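Local coordinates for protein aspartokinase 1, chloroplastic (Arabidopsis thaliana, PDB 2CDQ) that phosphorylates L-aspartate with ATP in the first step of lysine, threonine, methionine and isoleucine synthesis, and binds lysine and S-adenosylmethionine as allosteric effectors, at residues Leu275-Leu283 with Met296-Val306; Ile435-Lys446 with Ala477-Leu488. All coordinates share one frame; numbering follows the deposited sequence.

Contact 1 comes first along the chain and is complete at Val306, well before contact 2 begins at Ile435. Contact 1 belongs to the amino acid kinase domain and pairs helices 277-287 and 293-302 beside strands 306-310 and 319-322. Contact 2 belongs to the second ACT domain and pairs helices 432-446 and 468-483 over one four-stranded antiparallel sheet. They are about 28 Å apart between centres and about 9 Å at their nearest atoms. Strand 332-339 of the ACT sheet meets side chains of both. In contact 1, Glu282 bonds Ser378, an allosteric lysine-site residue, and Glu379 of the second subunit. In contact 2, helix 432-446 packs on its own copy there.

Contact 1: residues Leu275-Leu283 with Met296-Val306; sequences LTFDEAAEL and MRPAREGEIPV
Helix 277-283 and helix 296-302 run antiparallel at 174°, with their axes 11.5 Å apart, and Phe277 lies level with Arg300. The wide spacing is filled by long side chains. The Phe277 ring reaches across to Arg300 and to the turn that follows the second helix. Arg300 CG lies over one face of the ring, 4.0 Å from its centroid, a CH-pi contact. At the ring edge Ile304 O lies in plane, 3.5 Å from Phe277 CZ. Met296 SD is also at the edge, 3.9 Å from Phe277 CD2, a Met-aromatic contact. The same sulfur packs on Ala280 CB at 3.6 Å, and Met296 CE reaches the backbone of Ala281. This helix pair belongs to the amino acid kinase fold, where strand 319-322 packs on Phe277 and Ala280 through Ile321. A Schellman motif at Glu303 ends the second helix and turns the chain toward strand 306-310. On the more exposed side, Arg300 bends at chi3 (82°) and turns its guanidinium to Asp278. The salt bridge is end-on: Arg300 NH2 and NH1 both hydrogen-bond Asp278 OD2, at 3.0 and 3.2 Å. Both nitrogens come from one face of the carboxylate, well above its plane, while OD2 stays near the guanidinium plane.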
loop_
_atom_site.group_PDB
_atom_site.type_symbol
_atom_site.label_atom_id
_atom_site.label_comp_id
_atom_site.label_asym_id
_atom_site.label_seq_id
_atom_site.Cartn_x
_atom_site.Cartn_y
_atom_site.Cartn_z
ATOM N N LEU A 275 19.242 -19.987 -4.727
ATOM C CA LEU A 275 18.402 -18.809 -4.646
ATOM C C LEU A 275 18.314 -18.113 -5.998
ATOM O O LEU A 275 19.210 -18.228 -6.838
ATOM C CB LEU A 275 18.973 -17.856 -3.600
ATOM C CG LEU A 275 18.045 -17.166 -2.598
ATOM C CD1 LEU A 275 17.273 -18.173 -1.756
ATOM C CD2 LEU A 275 18.874 -16.264 -1.705
ATOM N N THR A 276 17.220 -17.392 -6.199
ATOM C CA THR A 276 17.001 -16.619 -7.412
ATOM C C THR A 276 17.337 -15.158 -7.122
ATOM O O THR A 276 17.123 -14.687 -6.003
ATOM C CB THR A 276 15.531 -16.776 -7.869
ATOM O OG1 THR A 276 15.323 -18.118 -8.324
ATOM C CG2 THR A 276 15.170 -15.819 -8.980
ATOM N N PHE A 277 17.871 -14.443 -8.110
ATOM C CA PHE A 277 18.129 -13.005 -7.954
ATOM C C PHE A 277 16.909 -12.228 -7.449
ATOM O O PHE A 277 17.058 -11.238 -6.725
ATOM C CB PHE A 277 18.631 -12.389 -9.259
ATOM C CG PHE A 277 20.106 -12.536 -9.475
ATOM C CD1 PHE A 277 20.592 -13.391 -10.455
ATOM C CD2 PHE A 277 21.013 -11.813 -8.703
ATOM C CE1 PHE A 277 21.964 -13.531 -10.665
ATOM C CE2 PHE A 277 22.385 -11.944 -8.901
ATOM C CZ PHE A 277 22.862 -12.805 -9.885
ATOM N N ASP A 278 15.714 -12.675 -7.847
ATOM C CA ASP A 278 14.451 -12.104 -7.368
ATOM C C ASP A 278 14.186 -12.486 -5.924
ATOM O O ASP A 278 13.743 -11.662 -5.129
ATOM C CB ASP A 278 13.270 -12.550 -8.239
ATOM C CG ASP A 278 13.177 -11.772 -9.547
ATOM O OD1 ASP A 278 12.739 -12.365 -10.560
ATOM O OD2 ASP A 278 13.543 -10.572 -9.566
ATOM N N GLU A 279 14.451 -13.743 -5.592
ATOM C CA GLU A 279 14.281 -14.212 -4.233
ATOM C C GLU A 279 15.250 -13.458 -3.338
ATOM O O GLU A 279 14.854 -12.933 -2.295
ATOM C CB GLU A 279 14.512 -15.719 -4.145
ATOM C CG GLU A 279 13.452 -16.544 -4.851
ATOM C CD GLU A 279 13.625 -18.031 -4.621
ATOM O OE1 GLU A 279 14.592 -18.614 -5.176
ATOM O OE2 GLU A 279 12.785 -18.612 -3.887
ATOM N N ALA A 280 16.506 -13.375 -3.772
ATOM C CA ALA A 280 17.547 -12.679 -3.018
ATOM C C ALA A 280 17.178 -11.223 -2.735
ATOM O O ALA A 280 17.422 -10.722 -1.638
ATOM C CB ALA A 280 18.883 -12.766 -3.741
ATOM N N ALA A 281 16.572 -10.561 -3.719
ATOM C CA ALA A 281 16.183 -9.155 -3.601
ATOM C C ALA A 281 15.135 -8.926 -2.507
ATOM O O ALA A 281 14.984 -7.806 -2.001
ATOM C CB ALA A 281 15.680 -8.637 -4.940
ATOM N N GLU A 282 14.425 -9.995 -2.148
ATOM C CA GLU A 282 13.371 -9.936 -1.134
ATOM C C GLU A 282 13.835 -10.531 0.194
ATOM O O GLU A 282 13.102 -10.496 1.189
ATOM C CB GLU A 282 12.120 -10.686 -1.617
ATOM C CG GLU A 282 11.527 -10.184 -2.934
ATOM C CD GLU A 282 10.709 -8.913 -2.790
ATOM O OE1 GLU A 282 10.362 -8.542 -1.650
ATOM O OE2 GLU A 282 10.400 -8.288 -3.827
ATOM N N LEU A 283 15.058 -11.061 0.208
ATOM C CA LEU A 283 15.505 -11.923 1.294
ATOM C C LEU A 283 16.861 -11.559 1.881
ATOM O O LEU A 283 16.983 -11.399 3.088
ATOM C CB LEU A 283 15.521 -13.380 0.812
ATOM C CG LEU A 283 16.051 -14.478 1.731
ATOM C CD1 LEU A 283 15.155 -14.636 2.943
ATOM C CD2 LEU A 283 16.140 -15.774 0.959
ATOM N N MET A 296 23.045 -6.095 -6.435
ATOM C CA MET A 296 23.004 -7.262 -7.309
ATOM C C MET A 296 22.782 -6.915 -8.782
ATOM O O MET A 296 22.968 -7.760 -9.664
ATOM C CB MET A 296 21.948 -8.252 -6.832
ATOM C CG MET A 296 22.406 -9.130 -5.688
ATOM S SD MET A 296 21.066 -10.191 -5.107
ATOM C CE MET A 296 19.955 -9.002 -4.347
ATOM N N ARG A 297 22.401 -5.668 -9.040
ATOM C CA ARG A 297 22.132 -5.209 -10.401
ATOM C C ARG A 297 23.284 -5.425 -11.396
ATOM O O ARG A 297 23.042 -5.968 -12.476
ATOM C CB ARG A 297 21.649 -3.755 -10.402
ATOM C CG ARG A 297 20.153 -3.631 -10.144
ATOM C CD ARG A 297 19.762 -2.241 -9.678
ATOM N NE ARG A 297 19.761 -1.253 -10.759
ATOM C CZ ARG A 297 20.657 -0.274 -10.888
ATOM N NH1 ARG A 297 21.644 -0.135 -9.999
ATOM N NH2 ARG A 297 20.564 0.574 -11.910
ATOM N N PRO A 298 24.531 -5.030 -11.041
ATOM C CA PRO A 298 25.644 -5.294 -11.967
ATOM C C PRO A 298 25.846 -6.780 -12.271
ATOM O O PRO A 298 26.298 -7.118 -13.362
ATOM C CB PRO A 298 26.866 -4.745 -11.225
ATOM C CG PRO A 298 26.317 -3.773 -10.267
ATOM C CD PRO A 298 25.002 -4.327 -9.834
ATOM N N ALA A 299 25.510 -7.650 -11.321
ATOM C CA ALA A 299 25.627 -9.095 -11.526
ATOM C C ALA A 299 24.462 -9.618 -12.355
ATOM O O ALA A 299 24.628 -10.551 -13.146
ATOM C CB ALA A 299 25.708 -9.829 -10.199
ATOM N N ARG A 300 23.288 -9.013 -12.165
ATOM C CA ARG A 300 22.097 -9.376 -12.933
ATOM C C ARG A 300 22.313 -9.079 -14.415
ATOM O O ARG A 300 22.185 -9.975 -15.253
ATOM C CB ARG A 300 20.851 -8.645 -12.414
ATOM C CG ARG A 300 20.279 -9.182 -11.099
ATOM C CD ARG A 300 18.946 -8.504 -10.749
ATOM N NE ARG A 300 17.808 -9.102 -11.452
ATOM C CZ ARG A 300 16.742 -9.638 -10.859
ATOM N NH1 ARG A 300 16.635 -9.647 -9.535
ATOM N NH2 ARG A 300 15.766 -10.154 -11.594
ATOM N N GLU A 301 22.665 -7.827 -14.723
ATOM C CA GLU A 301 22.853 -7.400 -16.111
ATOM C C GLU A 301 24.120 -7.983 -16.745
ATOM O O GLU A 301 24.156 -8.234 -17.953
ATOM C CB GLU A 301 22.798 -5.869 -16.247
ATOM C CG GLU A 301 23.811 -5.098 -15.407
ATOM C CD GLU A 301 23.432 -3.633 -15.180
ATOM O OE1 GLU A 301 24.265 -2.887 -14.611
ATOM O OE2 GLU A 301 22.307 -3.228 -15.556
ATOM N N GLY A 302 25.143 -8.218 -15.922
ATOM C CA GLY A 302 26.361 -8.884 -16.380
ATOM C C GLY A 302 26.208 -10.395 -16.475
ATOM O O GLY A 302 27.089 -11.077 -17.004
ATOM N N GLU A 303 25.088 -10.906 -15.956
ATOM C CA GLU A 303 24.773 -12.343 -15.929
ATOM C C GLU A 303 25.868 -13.194 -15.284
ATOM O O GLU A 303 26.402 -14.125 -15.894
ATOM C CB GLU A 303 24.399 -12.861 -17.321
ATOM C CG GLU A 303 23.052 -12.354 -17.797
ATOM C CD GLU A 303 22.528 -13.131 -18.979
ATOM O OE1 GLU A 303 21.697 -14.039 -18.760
ATOM O OE2 GLU A 303 22.955 -12.846 -20.121
ATOM N N ILE A 304 26.184 -12.851 -14.038
ATOM C CA ILE A 304 27.216 -13.519 -13.250
ATOM C C ILE A 304 26.599 -13.972 -11.927
ATOM O O ILE A 304 26.091 -13.140 -11.164
ATOM C CB ILE A 304 28.382 -12.557 -12.928
ATOM C CG1 ILE A 304 28.834 -11.802 -14.178
ATOM C CG2 ILE A 304 29.544 -13.305 -12.290
ATOM C CD1 ILE A 304 29.518 -10.496 -13.872
ATOM N N PRO A 305 26.636 -15.292 -11.649
ATOM C CA PRO A 305 26.100 -15.816 -10.387
ATOM C C PRO A 305 26.828 -15.245 -9.172
ATOM O O PRO A 305 28.041 -15.021 -9.226
ATOM C CB PRO A 305 26.348 -17.328 -10.495
ATOM C CG PRO A 305 27.407 -17.484 -11.543
ATOM C CD PRO A 305 27.183 -16.362 -12.504
ATOM N N VAL A 306 26.081 -14.987 -8.101
ATOM C CA VAL A 306 26.662 -14.541 -6.832
ATOM C C VAL A 306 26.632 -15.708 -5.846
ATOM O O VAL A 306 25.628 -16.416 -5.748
ATOM C CB VAL A 306 25.942 -13.280 -6.273
ATOM C CG1 VAL A 306 26.340 -13.000 -4.832
ATOM C CG2 VAL A 306 26.254 -12.067 -7.140
#

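Contact 2: residues Ile435-Lys446 with Ala477-Leu488; sequences ILERAFHVLYTK and ALHKSFFESGDL
Arg438 makes the polar link between helix 435-446 and the segment 477-488. Its chain is extended from CG to NE, with CG anti to the backbone N (chi1 -161°), and this carries the guanidinium to the backbone of Ser481. Two nitrogens grip one backbone oxygen side-on: Arg438 NE bonds Ser481 O at 2.9 Å and Arg438 NH2 bonds it at 3.0 Å. NH2 approaches in the carbonyl plane on a lone pair, whereas NE comes from above that plane. Two bonds to one oxygen probably fix the rotation of the guanidinium.

Faces of the two flat groups carry aliphatic carbons. Leu488 CD2 sits over the centre of the guanidinium, 3.7 Å from Arg438 CZ. Arg438 CD lies over a face of the Phe482 ring, 4.1 Å from the centroid, a CH-pi contact. Separately, Ile435 O meets that ring at its edge.

Apolar packing joins the helices further along. Val442 CG1 touches Ala477 CB at 3.7 Å, and Leu478 CD2 lies against Val442 CB and Ala439 CB. Val442 CG2 rests on Ser481, and Lys446 packs on Ala477 CB through its aliphatic CD.

The helix axes approach to 9.8 Å at 138°. Ala439 and Leu478 rest on strand 420-427. Phe482 reaches strand 332-339, which precedes the first ACT domain in the chain yet completes this ACT-like antiparallel sheet. Leu436 and Phe440 pack against Phe440 and Leu436 of the second subunit.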
loop_
_atom_site.group_PDB
_atom_site.type_symbol
_atom_site.label_atom_id
_atom_site.label_comp_id
_atom_site.label_asym_id
_atom_site.label_seq_id
_atom_site.Cartn_x
_atom_site.Cartn_y
_atom_site.Cartn_z
ATOM N N ILE A 435 0.982 -22.686 1.247
ATOM C CA ILE A 435 1.820 -21.972 2.206
ATOM C C ILE A 435 0.955 -21.206 3.209
ATOM O O ILE A 435 1.195 -21.270 4.412
ATOM C CB ILE A 435 2.785 -21.010 1.453
ATOM C CG1 ILE A 435 3.891 -21.813 0.759
ATOM C CG2 ILE A 435 3.365 -19.939 2.375
ATOM C CD1 ILE A 435 4.539 -21.072 -0.398
ATOM N N LEU A 436 -0.066 -20.514 2.705
ATOM C CA LEU A 436 -0.895 -19.649 3.536
ATOM C C LEU A 436 -1.854 -20.394 4.442
ATOM O O LEU A 436 -2.046 -19.990 5.589
ATOM C CB LEU A 436 -1.624 -18.599 2.692
ATOM C CG LEU A 436 -0.969 -17.214 2.582
ATOM C CD1 LEU A 436 0.418 -17.155 3.206
ATOM C CD2 LEU A 436 -0.913 -16.757 1.141
ATOM N N GLU A 437 -2.448 -21.476 3.938
ATOM C CA GLU A 437 -3.277 -22.353 4.777
ATOM C C GLU A 437 -2.466 -22.831 5.979
ATOM O O GLU A 437 -2.917 -22.733 7.124
ATOM C CB GLU A 437 -3.810 -23.563 3.995
ATOM C CG GLU A 437 -4.711 -24.470 4.853
ATOM C CD GLU A 437 -5.042 -25.827 4.230
ATOM O OE1 GLU A 437 -4.691 -26.075 3.054
ATOM O OE2 GLU A 437 -5.675 -26.647 4.928
ATOM N N ARG A 438 -1.261 -23.327 5.705
ATOM C CA ARG A 438 -0.388 -23.865 6.740
ATOM C C ARG A 438 0.028 -22.793 7.753
ATOM O O ARG A 438 -0.115 -22.990 8.969
ATOM C CB ARG A 438 0.839 -24.518 6.106
ATOM C CG ARG A 438 1.560 -25.485 7.021
ATOM C CD ARG A 438 2.587 -26.276 6.247
ATOM N NE ARG A 438 3.255 -27.293 7.058
ATOM C CZ ARG A 438 2.770 -28.511 7.303
ATOM N NH1 ARG A 438 1.585 -28.886 6.827
ATOM N NH2 ARG A 438 3.477 -29.360 8.038
ATOM N N ALA A 439 0.520 -21.662 7.237
ATOM C CA ALA A 439 0.980 -20.542 8.055
ATOM C C ALA A 439 -0.084 -20.106 9.061
ATOM O O ALA A 439 0.155 -20.106 10.276
ATOM C CB ALA A 439 1.384 -19.381 7.173
ATOM N N PHE A 440 -1.265 -19.764 8.549
ATOM C CA PHE A 440 -2.360 -19.316 9.396
ATOM C C PHE A 440 -2.884 -20.408 10.312
ATOM O O PHE A 440 -3.360 -20.112 11.415
ATOM C CB PHE A 440 -3.476 -18.693 8.567
ATOM C CG PHE A 440 -3.118 -17.348 8.021
ATOM C CD1 PHE A 440 -2.677 -17.211 6.708
ATOM C CD2 PHE A 440 -3.187 -16.216 8.833
ATOM C CE1 PHE A 440 -2.329 -15.966 6.207
ATOM C CE2 PHE A 440 -2.843 -14.967 8.340
ATOM C CZ PHE A 440 -2.413 -14.837 7.028
ATOM N N HIS A 441 -2.777 -21.664 9.881
ATOM C CA HIS A 441 -3.109 -22.759 10.776
ATOM C C HIS A 441 -2.198 -22.702 11.995
ATOM O O HIS A 441 -2.669 -22.803 13.132
ATOM C CB HIS A 441 -2.985 -24.119 10.108
ATOM C CG HIS A 441 -3.166 -25.255 11.064
ATOM N ND1 HIS A 441 -4.375 -25.528 11.672
ATOM C CD2 HIS A 441 -2.283 -26.158 11.554
ATOM C CE1 HIS A 441 -4.233 -26.564 12.480
ATOM N NE2 HIS A 441 -2.974 -26.965 12.427
ATOM N N VAL A 442 -0.900 -22.522 11.749
ATOM C CA VAL A 442 0.084 -22.417 12.828
ATOM C C VAL A 442 -0.261 -21.248 13.752
ATOM O O VAL A 442 -0.323 -21.413 14.974
ATOM C CB VAL A 442 1.529 -22.289 12.284
ATOM C CG1 VAL A 442 2.496 -21.948 13.394
ATOM C CG2 VAL A 442 1.954 -23.574 11.601
ATOM N N LEU A 443 -0.509 -20.083 13.158
ATOM C CA LEU A 443 -0.824 -18.890 13.927
ATOM C C LEU A 443 -2.107 -19.047 14.751
ATOM O O LEU A 443 -2.160 -18.597 15.900
ATOM C CB LEU A 443 -0.895 -17.664 13.020
ATOM C CG LEU A 443 0.432 -17.236 12.392
ATOM C CD1 LEU A 443 0.214 -16.053 11.482
ATOM C CD2 LEU A 443 1.470 -16.886 13.452
ATOM N N TYR A 444 -3.120 -19.693 14.166
ATOM C CA TYR A 444 -4.391 -19.975 14.853
ATOM C C TYR A 444 -4.180 -20.884 16.066
ATOM O O TYR A 444 -4.749 -20.641 17.136
ATOM C CB TYR A 444 -5.409 -20.581 13.878
ATOM C CG TYR A 444 -6.600 -21.275 14.519
ATOM C CD1 TYR A 444 -7.610 -20.542 15.140
ATOM C CD2 TYR A 444 -6.724 -22.665 14.478
ATOM C CE1 TYR A 444 -8.703 -21.176 15.722
ATOM C CE2 TYR A 444 -7.812 -23.311 15.057
ATOM C CZ TYR A 444 -8.799 -22.560 15.679
ATOM O OH TYR A 444 -9.885 -23.193 16.259
ATOM N N THR A 445 -3.355 -21.917 15.884
ATOM C CA THR A 445 -2.968 -22.845 16.958
ATOM C C THR A 445 -2.400 -22.094 18.173
ATOM O O THR A 445 -2.725 -22.407 19.326
ATOM C CB THR A 445 -1.942 -23.885 16.433
ATOM O OG1 THR A 445 -2.540 -24.648 15.378
ATOM C CG2 THR A 445 -1.478 -24.831 17.534
ATOM N N LYS A 446 -1.570 -21.092 17.895
ATOM C CA LYS A 446 -0.942 -20.286 18.928
ATOM C C LYS A 446 -1.876 -19.212 19.468
ATOM O O LYS A 446 -1.589 -18.615 20.502
ATOM C CB LYS A 446 0.326 -19.627 18.386
ATOM C CG LYS A 446 1.420 -20.601 17.946
ATOM C CD LYS A 446 2.644 -19.856 17.412
ATOM C CE LYS A 446 3.430 -19.159 18.517
ATOM N NZ LYS A 446 4.051 -20.151 19.437
ATOM N N ALA A 477 7.760 -21.432 15.543
ATOM C CA ALA A 477 6.620 -22.274 15.188
ATOM C C ALA A 477 6.502 -22.462 13.667
ATOM O O ALA A 477 6.363 -23.590 13.179
ATOM C CB ALA A 477 5.344 -21.697 15.761
ATOM N N LEU A 478 6.583 -21.359 12.924
ATOM C CA LEU A 478 6.492 -21.402 11.469
ATOM C C LEU A 478 7.604 -22.261 10.862
ATOM O O LEU A 478 7.358 -23.062 9.955
ATOM C CB LEU A 478 6.497 -19.986 10.882
ATOM C CG LEU A 478 5.209 -19.159 11.046
ATOM C CD1 LEU A 478 5.410 -17.741 10.552
ATOM C CD2 LEU A 478 4.004 -19.794 10.341
ATOM N N HIS A 479 8.817 -22.109 11.387
ATOM C CA HIS A 479 9.965 -22.874 10.922
ATOM C C HIS A 479 9.768 -24.361 11.184
ATOM O O HIS A 479 10.066 -25.191 10.326
ATOM C CB HIS A 479 11.234 -22.378 11.603
ATOM C CG HIS A 479 12.493 -22.875 10.969
ATOM N ND1 HIS A 479 13.041 -24.104 11.269
ATOM C CD2 HIS A 479 13.315 -22.307 10.054
ATOM C CE1 HIS A 479 14.146 -24.273 10.562
ATOM N NE2 HIS A 479 14.335 -23.196 9.820
ATOM N N LYS A 480 9.256 -24.687 12.369
ATOM C CA LYS A 480 8.972 -26.074 12.752
ATOM C C LYS A 480 7.999 -26.741 11.780
ATOM O O LYS A 480 8.171 -27.909 11.423
ATOM C CB LYS A 480 8.404 -26.135 14.176
ATOM C CG LYS A 480 9.437 -26.049 15.299
ATOM C CD LYS A 480 8.744 -25.843 16.641
ATOM C CE LYS A 480 9.738 -25.722 17.789
ATOM N NZ LYS A 480 9.097 -25.118 18.999
ATOM N N SER A 481 6.992 -25.980 11.350
ATOM C CA SER A 481 5.923 -26.479 10.491
ATOM C C SER A 481 6.350 -26.653 9.029
ATOM O O SER A 481 5.847 -27.533 8.333
ATOM C CB SER A 481 4.720 -25.533 10.581
ATOM O OG SER A 481 3.566 -26.069 9.954
ATOM N N PHE A 482 7.277 -25.812 8.575
ATOM C CA PHE A 482 7.637 -25.743 7.161
ATOM C C PHE A 482 8.930 -26.460 6.804
ATOM O O PHE A 482 9.056 -26.997 5.706
ATOM C CB PHE A 482 7.728 -24.285 6.703
ATOM C CG PHE A 482 6.406 -23.693 6.289
ATOM C CD1 PHE A 482 5.706 -22.848 7.150
ATOM C CD2 PHE A 482 5.862 -23.976 5.038
ATOM C CE1 PHE A 482 4.480 -22.294 6.772
ATOM C CE2 PHE A 482 4.640 -23.434 4.655
ATOM C CZ PHE A 482 3.947 -22.587 5.526
ATOM N N PHE A 483 9.887 -26.463 7.728
ATOM C CA PHE A 483 11.216 -26.991 7.449
ATOM C C PHE A 483 11.572 -28.208 8.295
ATOM O O PHE A 483 12.580 -28.872 8.041
ATOM C CB PHE A 483 12.266 -25.897 7.627
ATOM C CG PHE A 483 12.074 -24.723 6.712
ATOM C CD1 PHE A 483 11.568 -23.523 7.202
ATOM C CD2 PHE A 483 12.392 -24.816 5.360
ATOM C CE1 PHE A 483 11.384 -22.430 6.359
ATOM C CE2 PHE A 483 12.212 -23.732 4.508
ATOM C CZ PHE A 483 11.707 -22.537 5.008
ATOM N N GLU A 484 10.751 -28.501 9.296
ATOM C CA GLU A 484 11.034 -29.618 10.191
ATOM C C GLU A 484 9.967 -30.717 10.135
ATOM O O GLU A 484 10.116 -31.764 10.770
ATOM C CB GLU A 484 11.238 -29.124 11.628
ATOM C CG GLU A 484 12.480 -28.258 11.816
ATOM C CD GLU A 484 12.604 -27.707 13.225
ATOM O OE1 GLU A 484 12.693 -28.511 14.177
ATOM O OE2 GLU A 484 12.626 -26.466 13.379
ATOM N N SER A 485 8.904 -30.480 9.365
ATOM C CA SER A 485 7.810 -31.450 9.232
ATOM C C SER A 485 8.026 -32.443 8.080
ATOM O O SER A 485 7.065 -33.015 7.556
ATOM C CB SER A 485 6.472 -30.724 9.069
ATOM O OG SER A 485 6.217 -29.879 10.173
ATOM N N GLY A 486 9.286 -32.649 7.698
ATOM C CA GLY A 486 9.631 -33.567 6.614
ATOM C C GLY A 486 9.295 -33.020 5.237
ATOM O O GLY A 486 8.926 -31.848 5.102
ATOM N N ASP A 487 9.431 -33.869 4.216
ATOM C CA ASP A 487 9.149 -33.487 2.828
ATOM C C ASP A 487 7.684 -33.077 2.688
ATOM O O ASP A 487 6.776 -33.847 3.016
ATOM C CB ASP A 487 9.498 -34.636 1.865
ATOM C CG ASP A 487 9.385 -34.240 0.385
ATOM O OD1 ASP A 487 9.285 -33.033 0.064
ATOM O OD2 ASP A 487 9.406 -35.156 -0.468
ATOM N N LEU A 488 7.460 -31.856 2.214
ATOM C CA LEU A 488 6.109 -31.320 2.144
ATOM C C LEU A 488 5.431 -31.544 0.789
ATOM O O LEU A 488 4.661 -30.709 0.312
ATOM C CB LEU A 488 6.093 -29.842 2.550
ATOM C CG LEU A 488 6.119 -29.515 4.048
ATOM C CD1 LEU A 488 6.091 -28.010 4.234
ATOM C CD2 LEU A 488 4.954 -30.175 4.802
#